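Local coordinates for protein phosphonate monoester hydrolase (PDB 4UPK) that is an enzyme of the sulfatase family, in the alkaline phosphatase superfamily, whose chain is built around a central mixed beta sheet flanked by helices, at residues A[34-40]-A[231-237]; A[43-48]-A[313-317]; A[112-118]-A[395-399]; A[258-264]-A[306-311]. One frame throughout, in Å; residues are numbered along the deposited sequence.

Contact 1: A[34-40]-A[231-237]; sequences SNVLFII and QNWFAHL
Two parallel strands of the central sheet meet here, 35-40 and 234-237, axes 4.9 Å apart at 9°. Both are extended, phi -103° to -131° and psi 104° to 132° except 155° at N35. V36 pairs with F234, and so on in step to I39 with L237. As in any parallel pairing, a residue bonds to both neighbours of its partner: V36 N to W233 O (2.9 Å), A235 N to V36 O, F38 N to A235 O and L237 N to F38 O (each 3.0 Å), then I40 N to L237 O (3.1 Å). N35, L37 and I39 bond to 340-346, on the other edge of 35-41.

At the N-terminal end two asparagine side chains accept backbone NH groups: S34 N donates to N232 OD1 (3.0 Å) and W233 N to N35 OD1 (3.2 Å), while one water joins S34 OG (3.0 Å) and N232 ND2 (2.9 Å). N35 CB lies over the W233 six-membered ring, 3.7 Å from its centroid; T340 takes N35 ND2 and Q336 W233 NE1.

On the face of V36, F234 and F38, H236 (chi1 t) sends ND1 to F38 O at 2.8 Å, so that carbonyl accepts twice, and its ring forms an offset stack with F38 (centroids 4.7 Å). L37, A235, I39 and L237 line the opposite face, toward helix 303-333. Strand peptides, N35, W233 NE1 and H236 ND1 thus find partners in largely apolar surroundings.

Contact 2: A[43-48]-A[313-317]; sequences QLRADC and YLGLA
A very short hydrogen bond, Y313 OH to Q43 O at 2.5 Å, sets this contact apart. It joins the loop that leaves strand 35-41 of the alpha/beta core to the long helix 303-333, and the same hydroxyl accepts from R45 N at 3.1 Å. One phenol serves a carbonyl and an amide two residues apart, which suits tyrosine: a long, rigid ring with a group at its tip that both gives and takes.

The loop makes this possible by its backbone. Q43 is in the left-handed region (68/14), L44 and R45 are extended (-77/119 and -69/145), and from A46 the chain enters a helical turn held by a weak C48 N to R45 O bond (3.4 Å). Segment 313-317 is regular helix, where A317 N bonds to Y313 O at 3.2 Å. Y313 has chi1 t and chi2 near -90°, which carries its ring out to the loop. L44 lies nearest A317 (CA-CA 7.2 Å) and C48 nearest L314 (8.1 Å); small A317 leaves room for L44, whose CD1 reaches A317 CB at 3.6 Å.

R45 and D47 form a two-pronged salt bridge inside the loop, NE to OD1 and NH2 to OD2, both 2.8 Å; R45 NH2 has a second partner in D354. C48 packs against both Y313 and L314, its SG 3.8 Å from L314 CD2 and at the edge of the Y313 ring, 5.5 Å from the centroid.

Contact 3: A[112-118]-A[395-399]; sequences PNIATEM and MPTIL
Helices 114-118 and 395-399 run almost side by side, with axes 10.6 Å apart and a signed crossing angle of -15°. Pairs one turn apart face each other: I114 with M395 (CA-CA 5.7 Å) and M118 with L399 (7.2 Å). The main bump is I114 (chi1 t, chi2 p), whose CD1 fills the hollow bounded by M395, I398 and L399, coming within 3.6 Å of M395 O, 3.8 Å of I398 CB and 3.9 Å of L399 CD2. Branched and stiff, isoleucine suits such a tight pocket.

M395 answers from the other side. Its t, t, t chain, extended to full length, puts CE against the start of the first helix, 3.6 Å from N113 C and 3.8 Å from E117 CG. L399 CD2 settles against E117 CB at 3.7 Å, and M118 (m, m, m) bends so that SD meets I398 CG2 at 3.9 Å and L399 CD2 at 4.1 Å. Only the aliphatic part of E117 takes part; its carboxylate pairs with K120.

The helix begins with a capping box: N113, the N-cap, accepts from T116 N at OD1 (2.9 Å), and N113 N donates to T116 OG1 (2.9 Å). V36 of the central sheet lies under both helices, touched by M118 and I398, and F234 under 114-118. No hydrogen bond crosses between the helices, so their cohesion comes from close apolar fit.

Contact 4: A[258-264]-A[306-311]; sequences PAKLPLP and IQTLRA
Segment 258-264 has no regular structure: P258 to K260 make a turn (phi/psi -61/-26 to -110/3), after which L261 to P264 extend with phi between -64° and -88° and psi between 151° and 159°, close to polyproline II. Segment 306-311 is helix, and the backbones come nearest at P258 and Q307, CA-CA 4.8 Å.

P258 O touches Q307 CB at 3.3 Å, and P258 CG and L261 CD1 both rest on A311 CB (3.9 and 3.8 Å), a methyl small enough to admit them. P264 CG packs on I306 CG2 at 3.6 Å. The extended run turns P262 O to the helix, where it receives two donors, Q307 NE2 at 2.9 Å and R310 NH2 at 3.1 Å; R310 NH1 goes to L352 O. Water links P258 O (2.6 Å) to Q307 NE2 (3.0 Å). After its opening turn, the connection is thus a polyproline II-like run, 261-264, laid along the amino-terminal turns of helix 303-333.

How the contacts relate
From the N terminus the chain passes 34-40, 43-48 and 112-118 before any loop closes. Segment 231-237 closes contact 1 by returning beside the first strand. Next comes 258-264, met by 306-311 in contact 4; 313-317, farther along the same helix, then closes contact 2, and 395-399 closes contact 3. Contacts 1, 2 and 3 cross one another, contact 4 nests inside the loops of 2 and 3, and it follows contact 1 in series. Contacts 1 and 3 touch, helices on sheet; contacts 2 and 4 share helix 303-333 and touch where its L314 meets L261 of the 258-264 loop. Contacts 3 and 4 lie on opposite sides of the chain's centre, their centres about 39 Å apart.

Contact 1: A[34-40]-A[231-237]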
loop_
_atom_site.group_PDB
_atom_site.type_symbol
_atom_site.label_atom_id
_atom_site.label_comp_id
_atom_site.label_asym_id
_atom_site.label_seq_id
_atom_site.Cartn_x
_atom_site.Cartn_y
_atom_site.Cartn_z
ATOM N N SER A 34 -0.132 -22.779 24.598
ATOM C CA SER A 34 0.493 -23.196 23.341
ATOM C C SER A 34 1.683 -22.284 23.052
ATOM O O SER A 34 1.517 -21.186 22.513
ATOM C CB SER A 34 -0.509 -23.159 22.188
ATOM O OG SER A 34 -1.651 -23.967 22.427
ATOM N N ASN A 35 2.882 -22.726 23.439
ATOM C CA ASN A 35 4.094 -21.943 23.211
ATOM C C ASN A 35 4.860 -22.496 22.047
ATOM O O ASN A 35 4.739 -23.683 21.726
ATOM C CB ASN A 35 5.005 -21.951 24.440
ATOM C CG ASN A 35 4.404 -21.431 25.721
ATOM O OD1 ASN A 35 3.812 -20.343 25.777
ATOM N ND2 ASN A 35 4.607 -22.184 26.797
ATOM N N VAL A 36 5.661 -21.630 21.404
ATOM C CA VAL A 36 6.561 -22.034 20.333
ATOM C C VAL A 36 7.980 -21.549 20.649
ATOM O O VAL A 36 8.213 -20.353 20.804
ATOM C CB VAL A 36 6.083 -21.673 18.891
ATOM C CG1 VAL A 36 7.069 -22.204 17.840
ATOM C CG2 VAL A 36 4.679 -22.217 18.620
ATOM N N LEU A 37 8.911 -22.496 20.783
ATOM C CA LEU A 37 10.317 -22.204 21.025
ATOM C C LEU A 37 11.086 -22.691 19.817
ATOM O O LEU A 37 11.251 -23.897 19.613
ATOM C CB LEU A 37 10.861 -22.811 22.343
ATOM C CG LEU A 37 12.388 -22.602 22.617
ATOM C CD1 LEU A 37 12.755 -21.120 22.730
ATOM C CD2 LEU A 37 12.833 -23.343 23.833
ATOM N N PHE A 38 11.535 -21.737 19.003
ATOM C CA PHE A 38 12.257 -21.995 17.771
ATOM C C PHE A 38 13.717 -21.565 17.906
ATOM O O PHE A 38 14.025 -20.362 17.889
ATOM C CB PHE A 38 11.541 -21.288 16.603
ATOM C CG PHE A 38 11.982 -21.626 15.196
ATOM C CD1 PHE A 38 12.856 -22.688 14.953
ATOM C CD2 PHE A 38 11.482 -20.921 14.110
ATOM C CE1 PHE A 38 13.258 -23.002 13.655
ATOM C CE2 PHE A 38 11.887 -21.232 12.813
ATOM C CZ PHE A 38 12.757 -22.285 12.595
ATOM N N ILE A 39 14.622 -22.569 18.084
ATOM C CA ILE A 39 16.063 -22.316 18.199
ATOM C C ILE A 39 16.746 -22.724 16.903
ATOM O O ILE A 39 16.538 -23.845 16.425
ATOM C CB ILE A 39 16.787 -22.968 19.437
ATOM C CG1 ILE A 39 16.094 -22.638 20.759
ATOM C CG2 ILE A 39 18.318 -22.579 19.486
ATOM C CD1 ILE A 39 16.661 -23.446 21.961
ATOM N N ILE A 40 17.603 -21.818 16.384
ATOM C CA ILE A 40 18.426 -22.019 15.204
ATOM C C ILE A 40 19.882 -21.733 15.578
ATOM O O ILE A 40 20.226 -20.606 15.971
ATOM C CB ILE A 40 17.953 -21.205 13.937
ATOM C CG1 ILE A 40 16.506 -21.572 13.532
ATOM C CG2 ILE A 40 18.944 -21.397 12.752
ATOM C CD1 ILE A 40 15.929 -20.768 12.396
ATOM N N GLN A 231 1.079 -16.896 29.397
ATOM C CA GLN A 231 0.540 -16.425 28.120
ATOM C C GLN A 231 1.136 -17.263 26.986
ATOM O O GLN A 231 2.143 -17.941 27.190
ATOM C CB GLN A 231 0.877 -14.937 27.912
ATOM C CG GLN A 231 -0.166 -13.978 28.491
ATOM C CD GLN A 231 -0.130 -13.781 30.000
ATOM O OE1 GLN A 231 0.922 -13.857 30.659
ATOM N NE2 GLN A 231 -1.286 -13.460 30.574
ATOM N N ASN A 232 0.491 -17.256 25.812
ATOM C CA ASN A 232 1.006 -18.017 24.667
ATOM C C ASN A 232 2.119 -17.214 24.021
ATOM O O ASN A 232 1.865 -16.127 23.502
ATOM C CB ASN A 232 -0.101 -18.338 23.669
ATOM C CG ASN A 232 -1.079 -19.385 24.127
ATOM O OD1 ASN A 232 -0.969 -19.969 25.205
ATOM N ND2 ASN A 232 -2.062 -19.656 23.293
ATOM N N TRP A 233 3.351 -17.704 24.106
ATOM C CA TRP A 233 4.473 -16.989 23.529
ATOM C C TRP A 233 5.108 -17.744 22.375
ATOM O O TRP A 233 4.971 -18.962 22.270
ATOM C CB TRP A 233 5.524 -16.551 24.604
ATOM C CG TRP A 233 6.009 -17.639 25.506
ATOM C CD1 TRP A 233 5.658 -17.835 26.804
ATOM C CD2 TRP A 233 6.983 -18.644 25.197
ATOM N NE1 TRP A 233 6.320 -18.920 27.315
ATOM C CE2 TRP A 233 7.136 -19.444 26.349
ATOM C CE3 TRP A 233 7.722 -18.974 24.040
ATOM C CZ2 TRP A 233 7.998 -20.549 26.389
ATOM C CZ3 TRP A 233 8.586 -20.058 24.086
ATOM C CH2 TRP A 233 8.728 -20.824 25.255
ATOM N N PHE A 234 5.798 -16.985 21.504
ATOM C CA PHE A 234 6.595 -17.443 20.382
ATOM C C PHE A 234 7.950 -16.721 20.489
ATOM O O PHE A 234 8.026 -15.493 20.308
ATOM C CB PHE A 234 5.883 -17.171 19.031
ATOM C CG PHE A 234 6.664 -17.444 17.765
ATOM C CD1 PHE A 234 7.604 -18.473 17.710
ATOM C CD2 PHE A 234 6.413 -16.718 16.606
ATOM C CE1 PHE A 234 8.319 -18.731 16.530
ATOM C CE2 PHE A 234 7.126 -16.975 15.427
ATOM C CZ PHE A 234 8.058 -17.991 15.391
ATOM N N ALA A 235 9.002 -17.492 20.829
ATOM C CA ALA A 235 10.359 -16.982 20.998
ATOM C C ALA A 235 11.265 -17.638 19.985
ATOM O O ALA A 235 11.246 -18.873 19.817
ATOM C CB ALA A 235 10.869 -17.240 22.411
ATOM N N HIS A 236 12.038 -16.787 19.287
ATOM C CA HIS A 236 12.990 -17.187 18.263
ATOM C C HIS A 236 14.385 -16.808 18.749
ATOM O O HIS A 236 14.709 -15.628 18.853
ATOM C CB HIS A 236 12.644 -16.570 16.879
ATOM C CG HIS A 236 13.448 -17.139 15.751
ATOM N ND1 HIS A 236 13.941 -18.439 15.790
ATOM C CD2 HIS A 236 13.789 -16.585 14.562
ATOM C CE1 HIS A 236 14.552 -18.629 14.637
ATOM N NE2 HIS A 236 14.501 -17.539 13.873
ATOM N N LEU A 237 15.196 -17.821 19.084
ATOM C CA LEU A 237 16.537 -17.657 19.651
ATOM C C LEU A 237 17.584 -18.241 18.675
ATOM O O LEU A 237 17.485 -19.399 18.258
ATOM C CB LEU A 237 16.559 -18.283 21.064
ATOM C CG LEU A 237 17.872 -18.432 21.855
ATOM C CD1 LEU A 237 18.330 -17.115 22.462
ATOM C CD2 LEU A 237 17.687 -19.440 22.977
HETATM O O HOH W 1 -3.693 -22.021 23.346
#

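Contact 2: A[43-48]-A[313-317]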
loop_
_atom_site.group_PDB
_atom_site.type_symbol
_atom_site.label_atom_id
_atom_site.label_comp_id
_atom_site.label_asym_id
_atom_site.label_seq_id
_atom_site.Cartn_x
_atom_site.Cartn_y
_atom_site.Cartn_z
ATOM N N GLN A 43 25.581 -22.754 11.547
ATOM C CA GLN A 43 26.699 -23.578 11.071
ATOM C C GLN A 43 26.995 -24.908 11.759
ATOM O O GLN A 43 28.052 -25.466 11.490
ATOM C CB GLN A 43 27.970 -22.714 10.903
ATOM C CG GLN A 43 28.568 -22.738 9.512
ATOM C CD GLN A 43 29.241 -21.442 9.112
ATOM O OE1 GLN A 43 30.463 -21.332 9.078
ATOM N NE2 GLN A 43 28.461 -20.433 8.766
ATOM N N LEU A 44 26.080 -25.446 12.598
ATOM C CA LEU A 44 26.277 -26.750 13.258
ATOM C C LEU A 44 26.021 -27.946 12.309
ATOM O O LEU A 44 24.917 -28.086 11.773
ATOM C CB LEU A 44 25.492 -26.881 14.589
ATOM C CG LEU A 44 25.815 -28.116 15.497
ATOM C CD1 LEU A 44 27.231 -28.090 16.027
ATOM C CD2 LEU A 44 24.813 -28.260 16.637
ATOM N N ARG A 45 27.058 -28.789 12.085
ATOM C CA ARG A 45 26.968 -29.959 11.198
ATOM C C ARG A 45 26.076 -31.019 11.802
ATOM O O ARG A 45 26.079 -31.183 13.021
ATOM C CB ARG A 45 28.359 -30.573 10.951
ATOM C CG ARG A 45 29.243 -29.783 10.001
ATOM C CD ARG A 45 30.687 -30.238 10.086
ATOM N NE ARG A 45 30.867 -31.601 9.589
ATOM C CZ ARG A 45 31.575 -31.932 8.512
ATOM N NH1 ARG A 45 32.170 -30.997 7.786
ATOM N NH2 ARG A 45 31.691 -33.204 8.153
ATOM N N ALA A 46 25.320 -31.746 10.953
ATOM C CA ALA A 46 24.469 -32.859 11.370
ATOM C C ALA A 46 25.318 -33.983 12.017
ATOM O O ALA A 46 24.891 -34.550 13.026
ATOM C CB ALA A 46 23.699 -33.412 10.179
ATOM N N ASP A 47 26.523 -34.260 11.463
ATOM C CA ASP A 47 27.427 -35.311 11.953
ATOM C C ASP A 47 28.060 -35.080 13.336
ATOM O O ASP A 47 28.665 -35.994 13.883
ATOM C CB ASP A 47 28.444 -35.762 10.879
ATOM C CG ASP A 47 29.550 -34.787 10.488
ATOM O OD1 ASP A 47 29.567 -33.650 11.021
ATOM O OD2 ASP A 47 30.398 -35.163 9.660
ATOM N N CYS A 48 27.877 -33.878 13.912
ATOM C CA CYS A 48 28.341 -33.521 15.256
ATOM C C CYS A 48 27.335 -34.028 16.283
ATOM O O CYS A 48 27.728 -34.414 17.381
ATOM C CB CYS A 48 28.552 -32.017 15.376
ATOM S SG CYS A 48 29.992 -31.414 14.476
ATOM N N TYR A 313 35.959 -25.048 16.856
ATOM C CA TYR A 313 34.585 -25.164 16.356
ATOM C C TYR A 313 33.754 -26.108 17.243
ATOM O O TYR A 313 32.642 -25.743 17.640
ATOM C CB TYR A 313 34.608 -25.673 14.899
ATOM C CG TYR A 313 33.251 -26.034 14.327
ATOM C CD1 TYR A 313 32.736 -27.324 14.458
ATOM C CD2 TYR A 313 32.512 -25.111 13.601
ATOM C CE1 TYR A 313 31.497 -27.672 13.916
ATOM C CE2 TYR A 313 31.273 -25.449 13.048
ATOM C CZ TYR A 313 30.772 -26.732 13.207
ATOM O OH TYR A 313 29.554 -27.081 12.659
ATOM N N LEU A 314 34.292 -27.314 17.545
ATOM C CA LEU A 314 33.638 -28.294 18.405
ATOM C C LEU A 314 33.472 -27.782 19.842
ATOM O O LEU A 314 32.453 -28.061 20.462
ATOM C CB LEU A 314 34.369 -29.655 18.382
ATOM C CG LEU A 314 34.451 -30.406 17.047
ATOM C CD1 LEU A 314 35.375 -31.604 17.168
ATOM C CD2 LEU A 314 33.063 -30.847 16.562
ATOM N N GLY A 315 34.433 -26.996 20.325
ATOM C CA GLY A 315 34.391 -26.383 21.657
ATOM C C GLY A 315 33.288 -25.345 21.798
ATOM O O GLY A 315 32.611 -25.309 22.820
ATOM N N LEU A 316 33.036 -24.551 20.727
ATOM C CA LEU A 316 31.956 -23.551 20.626
ATOM C C LEU A 316 30.578 -24.218 20.575
ATOM O O LEU A 316 29.631 -23.678 21.157
ATOM C CB LEU A 316 32.151 -22.619 19.417
ATOM C CG LEU A 316 33.280 -21.594 19.518
ATOM C CD1 LEU A 316 33.582 -20.982 18.126
ATOM C CD2 LEU A 316 32.961 -20.518 20.534
ATOM N N ALA A 317 30.463 -25.378 19.889
ATOM C CA ALA A 317 29.239 -26.198 19.818
ATOM C C ALA A 317 28.914 -26.740 21.238
ATOM O O ALA A 317 27.769 -26.651 21.661
ATOM C CB ALA A 317 29.416 -27.341 18.839
#

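Contact 3: A[112-118]-A[395-399]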
loop_
_atom_site.group_PDB
_atom_site.type_symbol
_atom_site.label_atom_id
_atom_site.label_comp_id
_atom_site.label_asym_id
_atom_site.label_seq_id
_atom_site.Cartn_x
_atom_site.Cartn_y
_atom_site.Cartn_z
ATOM N N PRO A 112 4.748 -13.859 2.624
ATOM C CA PRO A 112 4.312 -14.382 3.918
ATOM C C PRO A 112 5.451 -15.114 4.630
ATOM O O PRO A 112 6.237 -15.812 3.998
ATOM C CB PRO A 112 3.163 -15.331 3.544
ATOM C CG PRO A 112 2.757 -14.940 2.184
ATOM C CD PRO A 112 4.016 -14.506 1.523
ATOM N N ASN A 113 5.596 -14.884 5.930
ATOM C CA ASN A 113 6.654 -15.518 6.708
ATOM C C ASN A 113 6.081 -16.061 8.009
ATOM O O ASN A 113 4.900 -15.824 8.291
ATOM C CB ASN A 113 7.860 -14.580 6.917
ATOM C CG ASN A 113 7.584 -13.297 7.679
ATOM O OD1 ASN A 113 7.174 -13.298 8.840
ATOM N ND2 ASN A 113 7.912 -12.168 7.080
ATOM N N ILE A 114 6.890 -16.811 8.790
ATOM C CA ILE A 114 6.460 -17.389 10.069
ATOM C C ILE A 114 5.936 -16.322 11.058
ATOM O O ILE A 114 4.937 -16.571 11.711
ATOM C CB ILE A 114 7.518 -18.374 10.682
ATOM C CG1 ILE A 114 6.950 -19.226 11.858
ATOM C CG2 ILE A 114 8.828 -17.677 11.076
ATOM C CD1 ILE A 114 5.900 -20.273 11.465
ATOM N N ALA A 115 6.567 -15.136 11.122
ATOM C CA ALA A 115 6.173 -14.058 12.035
ATOM C C ALA A 115 4.830 -13.413 11.646
ATOM O O ALA A 115 3.948 -13.280 12.498
ATOM C CB ALA A 115 7.274 -13.013 12.137
ATOM N N THR A 116 4.657 -13.058 10.354
ATOM C CA THR A 116 3.413 -12.463 9.843
ATOM C C THR A 116 2.225 -13.407 10.038
ATOM O O THR A 116 1.145 -12.967 10.436
ATOM C CB THR A 116 3.554 -12.033 8.378
ATOM O OG1 THR A 116 3.928 -13.158 7.580
ATOM C CG2 THR A 116 4.540 -10.879 8.193
ATOM N N GLU A 117 2.441 -14.707 9.788
ATOM C CA GLU A 117 1.415 -15.732 9.933
ATOM C C GLU A 117 1.099 -16.041 11.391
ATOM O O GLU A 117 -0.073 -16.219 11.708
ATOM C CB GLU A 117 1.729 -16.981 9.093
ATOM C CG GLU A 117 1.818 -16.741 7.591
ATOM C CD GLU A 117 0.848 -15.754 6.972
ATOM O OE1 GLU A 117 -0.338 -16.115 6.785
ATOM O OE2 GLU A 117 1.281 -14.618 6.664
ATOM N N MET A 118 2.123 -16.044 12.280
ATOM C CA MET A 118 1.952 -16.227 13.725
ATOM C C MET A 118 1.237 -15.032 14.351
ATOM O O MET A 118 0.507 -15.222 15.319
ATOM C CB MET A 118 3.283 -16.508 14.447
ATOM C CG MET A 118 3.813 -17.934 14.227
ATOM S SD MET A 118 2.832 -19.244 15.003
ATOM C CE MET A 118 3.463 -19.199 16.664
ATOM N N MET A 395 8.383 -23.945 8.936
ATOM C CA MET A 395 7.296 -22.962 8.999
ATOM C C MET A 395 5.905 -23.664 8.950
ATOM O O MET A 395 5.114 -23.423 9.862
ATOM C CB MET A 395 7.442 -21.847 7.915
ATOM C CG MET A 395 6.119 -21.206 7.515
ATOM S SD MET A 395 6.353 -19.690 6.611
ATOM C CE MET A 395 4.704 -19.028 6.600
ATOM N N PRO A 396 5.599 -24.556 7.958
ATOM C CA PRO A 396 4.277 -25.208 7.947
ATOM C C PRO A 396 4.001 -26.121 9.142
ATOM O O PRO A 396 2.842 -26.262 9.524
ATOM C CB PRO A 396 4.253 -25.954 6.603
ATOM C CG PRO A 396 5.669 -26.169 6.269
ATOM C CD PRO A 396 6.390 -24.957 6.772
ATOM N N THR A 397 5.048 -26.697 9.768
ATOM C CA THR A 397 4.906 -27.536 10.959
ATOM C C THR A 397 4.370 -26.693 12.145
ATOM O O THR A 397 3.432 -27.112 12.831
ATOM C CB THR A 397 6.224 -28.226 11.279
ATOM O OG1 THR A 397 6.678 -28.949 10.137
ATOM C CG2 THR A 397 6.121 -29.171 12.480
ATOM N N ILE A 398 4.965 -25.501 12.358
ATOM C CA ILE A 398 4.616 -24.577 13.435
ATOM C C ILE A 398 3.190 -24.099 13.268
ATOM O O ILE A 398 2.408 -24.234 14.208
ATOM C CB ILE A 398 5.644 -23.398 13.571
ATOM C CG1 ILE A 398 7.077 -23.919 13.880
ATOM C CG2 ILE A 398 5.185 -22.377 14.628
ATOM C CD1 ILE A 398 8.218 -22.978 13.404
ATOM N N LEU A 399 2.838 -23.582 12.059
ATOM C CA LEU A 399 1.490 -23.088 11.745
ATOM C C LEU A 399 0.420 -24.146 11.945
ATOM O O LEU A 399 -0.622 -23.856 12.538
ATOM C CB LEU A 399 1.406 -22.474 10.326
ATOM C CG LEU A 399 2.268 -21.215 10.067
ATOM C CD1 LEU A 399 2.076 -20.729 8.645
ATOM C CD2 LEU A 399 1.987 -20.087 11.104
#

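Contact 4: A[258-264]-A[306-311]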
loop_
_atom_site.group_PDB
_atom_site.type_symbol
_atom_site.label_atom_id
_atom_site.label_comp_id
_atom_site.label_asym_id
_atom_site.label_seq_id
_atom_site.Cartn_x
_atom_site.Cartn_y
_atom_site.Cartn_z
ATOM N N PRO A 258 43.513 -31.115 19.212
ATOM C CA PRO A 258 43.514 -31.245 17.737
ATOM C C PRO A 258 44.243 -32.498 17.219
ATOM O O PRO A 258 43.907 -33.001 16.142
ATOM C CB PRO A 258 44.232 -29.977 17.285
ATOM C CG PRO A 258 44.056 -29.000 18.416
ATOM C CD PRO A 258 44.184 -29.866 19.629
ATOM N N ALA A 259 45.204 -33.013 18.009
ATOM C CA ALA A 259 45.999 -34.208 17.706
ATOM C C ALA A 259 45.218 -35.514 17.849
ATOM O O ALA A 259 45.670 -36.540 17.328
ATOM C CB ALA A 259 47.242 -34.243 18.583
ATOM N N LYS A 260 44.043 -35.481 18.524
ATOM C CA LYS A 260 43.222 -36.686 18.744
ATOM C C LYS A 260 41.923 -36.680 17.938
ATOM O O LYS A 260 41.116 -37.614 18.012
ATOM C CB LYS A 260 42.985 -36.906 20.249
ATOM C CG LYS A 260 44.260 -37.281 21.013
ATOM C CD LYS A 260 44.123 -37.068 22.513
ATOM C CE LYS A 260 45.414 -37.355 23.246
ATOM N NZ LYS A 260 45.311 -37.032 24.688
ATOM N N LEU A 261 41.745 -35.647 17.122
ATOM C CA LEU A 261 40.572 -35.530 16.288
ATOM C C LEU A 261 40.790 -36.244 14.951
ATOM O O LEU A 261 41.934 -36.313 14.475
ATOM C CB LEU A 261 40.281 -34.049 16.030
ATOM C CG LEU A 261 39.710 -33.212 17.187
ATOM C CD1 LEU A 261 39.414 -31.837 16.706
ATOM C CD2 LEU A 261 38.419 -33.810 17.742
ATOM N N PRO A 262 39.726 -36.762 14.296
ATOM C CA PRO A 262 39.942 -37.344 12.959
ATOM C C PRO A 262 40.251 -36.212 11.963
ATOM O O PRO A 262 39.822 -35.075 12.163
ATOM C CB PRO A 262 38.600 -38.021 12.631
ATOM C CG PRO A 262 37.588 -37.320 13.460
ATOM C CD PRO A 262 38.289 -36.762 14.674
ATOM N N LEU A 263 41.029 -36.515 10.923
ATOM C CA LEU A 263 41.351 -35.543 9.880
ATOM C C LEU A 263 40.098 -35.339 9.014
ATOM O O LEU A 263 39.222 -36.213 9.021
ATOM C CB LEU A 263 42.541 -36.036 9.013
ATOM C CG LEU A 263 43.953 -35.864 9.629
ATOM C CD1 LEU A 263 44.981 -36.673 8.842
ATOM C CD2 LEU A 263 44.383 -34.391 9.686
ATOM N N PRO A 264 39.958 -34.221 8.259
ATOM C CA PRO A 264 38.771 -34.087 7.391
ATOM C C PRO A 264 38.726 -35.158 6.299
ATOM O O PRO A 264 39.764 -35.723 5.936
ATOM C CB PRO A 264 38.961 -32.713 6.744
ATOM C CG PRO A 264 39.964 -32.006 7.584
ATOM C CD PRO A 264 40.859 -33.056 8.117
ATOM N N ILE A 306 44.382 -26.856 10.481
ATOM C CA ILE A 306 43.063 -27.417 10.171
ATOM C C ILE A 306 42.423 -28.085 11.387
ATOM O O ILE A 306 41.271 -27.778 11.707
ATOM C CB ILE A 306 43.127 -28.321 8.895
ATOM C CG1 ILE A 306 43.372 -27.462 7.627
ATOM C CG2 ILE A 306 41.876 -29.187 8.723
ATOM C CD1 ILE A 306 44.127 -28.209 6.491
ATOM N N GLN A 307 43.189 -28.930 12.104
ATOM C CA GLN A 307 42.718 -29.647 13.296
ATOM C C GLN A 307 42.426 -28.730 14.498
ATOM O O GLN A 307 41.524 -29.014 15.290
ATOM C CB GLN A 307 43.657 -30.813 13.652
ATOM C CG GLN A 307 43.739 -31.908 12.578
ATOM C CD GLN A 307 42.449 -32.642 12.335
ATOM O OE1 GLN A 307 41.606 -32.222 11.547
ATOM N NE2 GLN A 307 42.280 -33.784 12.969
ATOM N N THR A 308 43.171 -27.617 14.601
ATOM C CA THR A 308 43.016 -26.619 15.660
ATOM C C THR A 308 41.692 -25.887 15.504
ATOM O O THR A 308 40.933 -25.797 16.468
ATOM C CB THR A 308 44.266 -25.722 15.755
ATOM O OG1 THR A 308 45.406 -26.557 15.980
ATOM C CG2 THR A 308 44.169 -24.715 16.867
ATOM N N LEU A 309 41.396 -25.427 14.273
ATOM C CA LEU A 309 40.158 -24.763 13.900
ATOM C C LEU A 309 38.981 -25.693 14.169
ATOM O O LEU A 309 37.964 -25.252 14.700
ATOM C CB LEU A 309 40.207 -24.402 12.404
ATOM C CG LEU A 309 40.606 -22.971 12.067
ATOM C CD1 LEU A 309 42.088 -22.730 12.296
ATOM C CD2 LEU A 309 40.221 -22.629 10.654
ATOM N N ARG A 310 39.132 -26.988 13.816
ATOM C CA ARG A 310 38.162 -28.061 14.012
ATOM C C ARG A 310 37.878 -28.281 15.508
ATOM O O ARG A 310 36.708 -28.363 15.883
ATOM C CB ARG A 310 38.637 -29.341 13.301
ATOM C CG ARG A 310 38.369 -29.300 11.808
ATOM C CD ARG A 310 39.100 -30.348 10.979
ATOM N NE ARG A 310 38.686 -31.733 11.250
ATOM C CZ ARG A 310 37.654 -32.348 10.674
ATOM N NH1 ARG A 310 36.907 -31.711 9.781
ATOM N NH2 ARG A 310 37.365 -33.611 10.986
ATOM N N ALA A 311 38.936 -28.277 16.365
ATOM C CA ALA A 311 38.815 -28.398 17.824
ATOM C C ALA A 311 38.121 -27.157 18.448
ATOM O O ALA A 311 37.329 -27.321 19.381
ATOM C CB ALA A 311 40.187 -28.609 18.459
HETATM O O HOH W 2 44.848 -34.652 14.322
HETATM O O HOH W 3 36.673 -36.302 9.375
#